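Local coordinates for anopheles Plasmodium-responsive Leucine-rich repeat protein 1B (Anopheles gambiae, PDB 4XGO) that probably takes part in the mosquito's response to Plasmodium and interacts with LRIM1, its leucine-rich repeat domain being the part present here, at residues Leu121-Leu126 / Leu142-Val147; Glu215-Gln220 / Val239-Tyr244. All blocks are in the same frame, centred on the assembly; numbering follows the deposited sequence.

Contact 1: residues Leu121-Leu126 / Leu142-Val147. With NAG (2-acetamido-2-deoxy-beta-D-glucopyranose), chain C; GOL (glycerol), chain I.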
loop_
_atom_site.group_PDB
_atom_site.type_symbol
_atom_site.label_atom_id
_atom_site.label_comp_id
_atom_site.label_asym_id
_atom_site.label_seq_id
_atom_site.Cartn_x
_atom_site.Cartn_y
_atom_site.Cartn_z
ATOM N N LEU A 121 6.080 -23.360 -17.560
ATOM C CA LEU A 121 5.651 -22.135 -16.882
ATOM C C LEU A 121 4.702 -21.332 -17.775
ATOM O O LEU A 121 5.092 -20.861 -18.846
ATOM C CB LEU A 121 6.866 -21.290 -16.478
ATOM C CG LEU A 121 6.587 -19.954 -15.747
ATOM C CD1 LEU A 121 5.910 -20.193 -14.421
ATOM C CD2 LEU A 121 7.864 -19.154 -15.542
ATOM N N GLN A 122 3.451 -21.168 -17.347
ATOM C CA GLN A 122 2.471 -20.480 -18.174
ATOM C C GLN A 122 2.046 -19.129 -17.641
ATOM O O GLN A 122 1.658 -18.276 -18.423
ATOM C CB GLN A 122 1.206 -21.325 -18.339
ATOM C CG GLN A 122 1.395 -22.572 -19.162
ATOM C CD GLN A 122 0.084 -23.120 -19.686
ATOM O OE1 GLN A 122 -0.946 -22.426 -19.696
ATOM N NE2 GLN A 122 0.104 -24.373 -20.096
ATOM N N ASN A 123 2.082 -18.956 -16.323
ATOM C CA ASN A 123 1.564 -17.753 -15.684
ATOM C C ASN A 123 2.649 -17.149 -14.804
ATOM O O ASN A 123 3.108 -17.783 -13.866
ATOM C CB ASN A 123 0.306 -18.086 -14.884
ATOM C CG ASN A 123 -0.789 -18.694 -15.750
ATOM O OD1 ASN A 123 -1.459 -17.995 -16.516
ATOM N ND2 ASN A 123 -0.981 -19.999 -15.631
ATOM N N LEU A 124 3.046 -15.920 -15.135
ATOM C CA LEU A 124 4.147 -15.273 -14.466
ATOM C C LEU A 124 3.720 -13.859 -14.055
ATOM O O LEU A 124 3.322 -13.041 -14.908
ATOM C CB LEU A 124 5.355 -15.227 -15.390
ATOM C CG LEU A 124 6.609 -14.547 -14.863
ATOM C CD1 LEU A 124 7.101 -15.166 -13.565
ATOM C CD2 LEU A 124 7.698 -14.591 -15.924
ATOM N N GLN A 125 3.803 -13.602 -12.757
ATOM C CA GLN A 125 3.378 -12.333 -12.177
ATOM C C GLN A 125 4.562 -11.704 -11.471
ATOM O O GLN A 125 5.050 -12.251 -10.469
ATOM C CB GLN A 125 2.262 -12.573 -11.170
ATOM C CG GLN A 125 1.025 -13.216 -11.763
ATOM C CD GLN A 125 0.344 -12.317 -12.748
ATOM O OE1 GLN A 125 0.035 -11.160 -12.435
ATOM N NE2 GLN A 125 0.101 -12.832 -13.961
ATOM N N LEU A 126 5.041 -10.584 -12.016
ATOM C CA LEU A 126 6.195 -9.866 -11.508
ATOM C C LEU A 126 5.911 -8.375 -11.358
ATOM O O LEU A 126 6.858 -7.560 -11.305
ATOM C CB LEU A 126 7.379 -10.060 -12.457
ATOM C CG LEU A 126 7.946 -11.486 -12.520
ATOM C CD1 LEU A 126 8.984 -11.628 -13.611
ATOM C CD2 LEU A 126 8.516 -11.889 -11.177
ATOM N N LEU A 142 5.102 -19.356 -21.854
ATOM C CA LEU A 142 4.260 -18.305 -21.223
ATOM C C LEU A 142 2.962 -18.050 -21.973
ATOM O O LEU A 142 2.935 -17.978 -23.197
ATOM C CB LEU A 142 5.032 -16.989 -21.051
ATOM C CG LEU A 142 6.139 -17.008 -20.005
ATOM C CD1 LEU A 142 6.972 -15.733 -20.070
ATOM C CD2 LEU A 142 5.623 -17.218 -18.583
ATOM N N PHE A 143 1.878 -17.936 -21.206
ATOM C CA PHE A 143 0.538 -17.715 -21.725
ATOM C C PHE A 143 -0.008 -16.380 -21.196
ATOM O O PHE A 143 -0.639 -15.630 -21.945
ATOM C CB PHE A 143 -0.358 -18.881 -21.296
ATOM C CG PHE A 143 -1.769 -18.794 -21.803
ATOM C CD1 PHE A 143 -2.046 -18.929 -23.154
ATOM C CD2 PHE A 143 -2.827 -18.631 -20.915
ATOM C CE1 PHE A 143 -3.346 -18.837 -23.619
ATOM C CE2 PHE A 143 -4.133 -18.549 -21.373
ATOM C CZ PHE A 143 -4.387 -18.663 -22.728
ATOM N N HIS A 144 0.180 -16.126 -19.895
ATOM C CA HIS A 144 -0.303 -14.890 -19.250
ATOM C C HIS A 144 0.857 -14.310 -18.466
ATOM O O HIS A 144 1.437 -15.006 -17.627
ATOM C CB HIS A 144 -1.435 -15.179 -18.263
ATOM C CG HIS A 144 -2.779 -15.300 -18.886
ATOM N ND1 HIS A 144 -3.934 -15.274 -18.137
ATOM C CD2 HIS A 144 -3.169 -15.415 -20.177
ATOM C CE1 HIS A 144 -4.976 -15.392 -18.941
ATOM N NE2 HIS A 144 -4.535 -15.482 -20.184
ATOM N N VAL A 145 1.211 -13.052 -18.743
ATOM C CA VAL A 145 2.346 -12.431 -18.124
ATOM C C VAL A 145 2.008 -11.009 -17.648
ATOM O O VAL A 145 1.385 -10.240 -18.378
ATOM C CB VAL A 145 3.521 -12.338 -19.113
ATOM C CG1 VAL A 145 4.669 -11.609 -18.457
ATOM C CG2 VAL A 145 3.962 -13.736 -19.561
ATOM N N ASN A 146 2.449 -10.657 -16.444
ATOM C CA ASN A 146 2.260 -9.314 -15.935
ATOM C C ASN A 146 3.573 -8.824 -15.374
ATOM O O ASN A 146 4.074 -9.375 -14.377
ATOM C CB ASN A 146 1.149 -9.315 -14.880
ATOM C CG ASN A 146 0.677 -7.930 -14.512
ATOM O OD1 ASN A 146 1.392 -6.923 -14.689
ATOM N ND2 ASN A 146 -0.563 -7.877 -14.012
ATOM N N VAL A 147 4.143 -7.802 -16.027
ATOM C CA VAL A 147 5.341 -7.142 -15.566
ATOM C C VAL A 147 5.101 -5.636 -15.361
ATOM O O VAL A 147 6.037 -4.843 -15.427
ATOM C CB VAL A 147 6.567 -7.375 -16.494
ATOM C CG1 VAL A 147 6.975 -8.844 -16.487
ATOM C CG2 VAL A 147 6.310 -6.897 -17.932
HETATM C C1 NAG C . -1.181 -6.636 -13.599
HETATM C C2 NAG C . -2.701 -6.702 -13.734
HETATM C C3 NAG C . -3.333 -5.421 -13.178
HETATM C C4 NAG C . -2.883 -5.168 -11.748
HETATM C C5 NAG C . -1.358 -5.294 -11.663
HETATM C C6 NAG C . -0.918 -5.230 -10.198
HETATM C C7 NAG C . -4.046 -7.504 -15.599
HETATM C C8 NAG C . -4.365 -7.427 -17.057
HETATM N N2 NAG C . -3.069 -6.746 -15.121
HETATM O O3 NAG C . -4.747 -5.466 -13.275
HETATM O O4 NAG C . -3.174 -3.815 -11.378
HETATM O O5 NAG C . -0.891 -6.510 -12.227
HETATM O O6 NAG C . -0.314 -3.958 -10.061
HETATM O O7 NAG C . -4.684 -8.263 -14.884
HETATM C C1 GOL I . -2.910 -11.757 -14.925
HETATM O O1 GOL I . -2.291 -11.026 -15.994
HETATM C C2 GOL I . -3.179 -10.829 -13.746
HETATM O O2 GOL I . -1.982 -10.162 -13.319
HETATM C C3 GOL I . -3.785 -11.626 -12.598
HETATM O O3 GOL I . -4.743 -10.808 -11.916
#
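Two neighbouring strands, 123-125 and 144-146, run parallel with their axes 4.9 Å apart at closest approach. The ladder opens on a forked acceptor: Gln122 O takes Phe143 N at 2.8 Å, in the carbonyl plane on a lone pair, and His144 N nearly along the C=O axis. From there the rungs are regular. Leu124 N gives to His144 O, Leu124 O receives Asn146 N at 3.0 Å, and Leu126 N closes the run on Asn146 O, again almost in line with the C=O. The backbone groups of Asn123 and Gln125 bond the other way, to Thr98, Met100 and Met102 around strand 99-101. Beyond the last rung, Asn150 ND2 serves both Leu126 O and Val147 O.

Asn123, Gln125, His144 and Asn146 share one face. Asn123 OD1 rests 3.3 Å from His144 CB, with amide and imidazole planes almost perpendicular. Gln125 bends at chi2 (-66°), which lays OE1 against Asn146 CB. A glycerol, probably from the crystallisation liquor, bridges the two amides: its O2 donates to Gln125 OE1 at a very short 2.4 Å and accepts from Asn146 ND2. That same nitrogen is bonded covalently to NAG C1, while Asn146 OD1 is held by Ser148 OG. On the other face Leu142 CD2 reaches back to Leu124 CB, 3.8 Å away, among buried aliphatic chains. Parallel rungs, inward leucines and closing asparagines are the hallmarks of adjacent coils in a leucine-rich repeat solenoid, here N-glycosylated on its strand face.

Contact 2: residues Glu215-Gln220 / Val239-Tyr244. Unlike the reference sequence in segment 215-220: Lys216 (reference Ile), Tyr219 (reference Ile), Gln220 (reference His). With PO4 (phosphate ion), chain E.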
loop_
_atom_site.group_PDB
_atom_site.type_symbol
_atom_site.label_atom_id
_atom_site.label_comp_id
_atom_site.label_asym_id
_atom_site.label_seq_id
_atom_site.Cartn_x
_atom_site.Cartn_y
_atom_site.Cartn_z
ATOM N N GLU A 215 3.761 10.516 -31.546
ATOM C CA GLU A 215 3.368 11.746 -32.267
ATOM C C GLU A 215 2.628 11.430 -33.565
ATOM O O GLU A 215 1.831 12.254 -34.053
ATOM C CB GLU A 215 4.578 12.643 -32.538
ATOM C CG GLU A 215 4.161 13.955 -33.190
ATOM C CD GLU A 215 5.280 14.946 -33.358
ATOM O OE1 GLU A 215 6.414 14.656 -32.895
ATOM O OE2 GLU A 215 4.999 16.013 -33.968
ATOM N N LYS A 216 2.881 10.244 -34.117
ATOM C CA LYS A 216 2.211 9.750 -35.310
ATOM C C LYS A 216 1.710 8.343 -35.100
ATOM O O LYS A 216 2.259 7.624 -34.271
ATOM C CB LYS A 216 3.195 9.715 -36.488
ATOM C CG LYS A 216 3.832 11.045 -36.833
ATOM C CD LYS A 216 4.718 10.899 -38.068
ATOM N N ILE A 217 0.663 7.959 -35.825
ATOM C CA ILE A 217 0.248 6.556 -35.945
ATOM C C ILE A 217 0.235 6.247 -37.430
ATOM O O ILE A 217 -0.515 6.857 -38.184
ATOM C CB ILE A 217 -1.151 6.268 -35.375
ATOM C CG1 ILE A 217 -1.168 6.478 -33.860
ATOM C CG2 ILE A 217 -1.587 4.847 -35.719
ATOM C CD1 ILE A 217 -2.538 6.487 -33.262
ATOM N N THR A 218 1.097 5.326 -37.848
ATOM C CA THR A 218 1.196 4.928 -39.241
ATOM C C THR A 218 0.182 3.837 -39.510
ATOM O O THR A 218 0.305 2.729 -39.012
ATOM C CB THR A 218 2.603 4.409 -39.566
ATOM O OG1 THR A 218 3.535 5.483 -39.413
ATOM C CG2 THR A 218 2.678 3.866 -40.994
ATOM N N TYR A 219 -0.811 4.145 -40.328
ATOM C CA TYR A 219 -1.946 3.258 -40.482
ATOM C C TYR A 219 -1.549 1.897 -41.079
ATOM O O TYR A 219 -2.192 0.890 -40.785
ATOM C CB TYR A 219 -3.026 3.949 -41.316
ATOM C CG TYR A 219 -4.349 3.223 -41.352
ATOM C CD1 TYR A 219 -5.139 3.112 -40.215
ATOM C CD2 TYR A 219 -4.815 2.652 -42.531
ATOM C CE1 TYR A 219 -6.361 2.452 -40.247
ATOM C CE2 TYR A 219 -6.032 1.993 -42.576
ATOM C CZ TYR A 219 -6.803 1.897 -41.441
ATOM O OH TYR A 219 -8.011 1.230 -41.508
ATOM N N GLN A 220 -0.482 1.859 -41.876
ATOM C CA GLN A 220 0.010 0.607 -42.473
ATOM C C GLN A 220 0.451 -0.422 -41.433
ATOM O O GLN A 220 0.504 -1.615 -41.729
ATOM C CB GLN A 220 1.169 0.882 -43.448
ATOM C CG GLN A 220 1.687 -0.337 -44.207
ATOM C CD GLN A 220 2.731 -1.137 -43.442
ATOM O OE1 GLN A 220 3.357 -0.634 -42.506
ATOM N NE2 GLN A 220 2.913 -2.400 -43.828
ATOM N N VAL A 239 -0.606 14.687 -33.461
ATOM C CA VAL A 239 -1.027 15.961 -34.067
ATOM C C VAL A 239 -1.917 15.769 -35.279
ATOM O O VAL A 239 -2.883 16.508 -35.485
ATOM C CB VAL A 239 0.186 16.848 -34.444
ATOM C CG1 VAL A 239 -0.275 18.151 -35.077
ATOM C CG2 VAL A 239 1.030 17.139 -33.214
ATOM N N ALA A 240 -1.590 14.789 -36.100
ATOM C CA ALA A 240 -2.309 14.563 -37.331
ATOM C C ALA A 240 -2.433 13.073 -37.589
ATOM O O ALA A 240 -1.481 12.320 -37.402
ATOM C CB ALA A 240 -1.583 15.248 -38.475
ATOM N N LEU A 241 -3.615 12.650 -37.996
ATOM C CA LEU A 241 -3.854 11.266 -38.369
ATOM C C LEU A 241 -4.533 11.220 -39.719
ATOM O O LEU A 241 -5.401 12.044 -40.007
ATOM C CB LEU A 241 -4.748 10.563 -37.343
ATOM C CG LEU A 241 -4.202 10.412 -35.929
ATOM C CD1 LEU A 241 -5.298 9.902 -35.003
ATOM C CD2 LEU A 241 -3.033 9.457 -35.908
ATOM N N ASP A 242 -4.106 10.266 -40.540
ATOM C CA ASP A 242 -4.701 10.011 -41.846
ATOM C C ASP A 242 -4.888 8.498 -41.991
ATOM O O ASP A 242 -3.941 7.770 -42.312
ATOM C CB ASP A 242 -3.797 10.567 -42.958
ATOM C CG ASP A 242 -4.291 10.218 -44.356
ATOM O OD1 ASP A 242 -5.453 9.767 -44.491
ATOM O OD2 ASP A 242 -3.496 10.387 -45.320
ATOM N N PHE A 243 -6.117 8.042 -41.721
ATOM C CA PHE A 243 -6.504 6.630 -41.833
ATOM C C PHE A 243 -7.204 6.357 -43.177
ATOM O O PHE A 243 -8.407 6.556 -43.334
ATOM C CB PHE A 243 -7.411 6.249 -40.652
ATOM C CG PHE A 243 -6.687 6.132 -39.326
ATOM C CD1 PHE A 243 -5.371 6.590 -39.151
ATOM C CD2 PHE A 243 -7.326 5.555 -38.237
ATOM C CE1 PHE A 243 -4.724 6.467 -37.930
ATOM C CE2 PHE A 243 -6.687 5.449 -37.008
ATOM C CZ PHE A 243 -5.387 5.897 -36.852
ATOM N N TYR A 244 -6.445 5.863 -44.139
ATOM C CA TYR A 244 -6.871 5.865 -45.551
ATOM C C TYR A 244 -7.237 4.500 -46.111
ATOM O O TYR A 244 -7.952 4.408 -47.113
ATOM C CB TYR A 244 -5.743 6.424 -46.417
ATOM C CG TYR A 244 -4.465 5.642 -46.219
ATOM C CD1 TYR A 244 -4.179 4.522 -47.003
ATOM C CD2 TYR A 244 -3.567 5.996 -45.212
ATOM C CE1 TYR A 244 -3.020 3.796 -46.804
ATOM C CE2 TYR A 244 -2.410 5.274 -45.001
ATOM C CZ TYR A 244 -2.139 4.174 -45.797
ATOM O OH TYR A 244 -0.988 3.462 -45.578
HETATM P P PO4 E . 4.247 5.161 -35.741
HETATM O O1 PO4 E . 4.409 6.126 -36.913
HETATM O O2 PO4 E . 2.931 4.440 -35.857
HETATM O O3 PO4 E . 4.335 5.976 -34.464
HETATM O O4 PO4 E . 5.375 4.142 -35.767
HETATM O O HOH W 1 1.296 13.789 -36.023
HETATM O O HOH W 2 0.110 10.127 -37.603
HETATM O O HOH W 3 -1.705 8.877 -39.703
HETATM O O HOH W 4 -1.279 6.957 -41.548
HETATM O O HOH W 5 0.459 3.851 -43.481
#
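The ring of Tyr219 is the bump here, and the angle between Phe243 and Tyr244 is the hollow it fills. Its CG lies anti to the backbone N (chi1 -170°), laying the ring against Phe243 in an offset stack, centroids 4.8 Å apart and planes 30° from parallel. Tyr219 CD1 sits over the rim of the phenyl face, 3.5 Å from Phe243 CG, and Phe243 CB makes a CH-pi contact over one face of the phenol. Tyr244 closes in beside them, CG in the crowded position between N and carbonyl carbon (chi1 56°), its face meeting the edge of Tyr219. Toward the N-terminal end of both segments, Ile217 sets CB 3.7 Å from Leu241 CD2 and CG2 near Phe243 CZ.

Beside this row the backbones stand 6.7 Å apart at Ile217 CA and Leu241 CA, and waters fill the seam. Water 3 links Ile217 O to Asp242 N, and water 4 Tyr219 N to Asp242 O. A weak 3.5 Å bond from Val239 N to Glu215 O marks one end; water 5, between Gln220 N and Tyr244 OH, the other. Tyr219 OH is held by Gln270 NE2 and Arg246 O. Aromatic and aliphatic side chains thus supply the direct grip, and water carries most of the backbone pairing between a loop of one coil and short strand 240-243 of the next.

Contact 1 closes along the chain before contact 2 opens, and the two do not touch: their centres are about 32 Å apart and their nearest atoms about 22 Å. Both join successive turns of one solenoid, but at different places on the coil. Segments 121-126 and 142-147 contain strands 123-125 and 144-146 of the long parallel run, whereas 215-220 lies in the loop between strands 206-208 and 230-232, and 239-244 includes strand 240-243, which pairs with 263-266 away from that run. Direct backbone bonds join contact 1, whereas water-mediated ones prevail in contact 2. The glycan belongs to contact 1; the phosphate of contact 2, probably from the crystallisation liquor, is bound by Thr218 and Thr195.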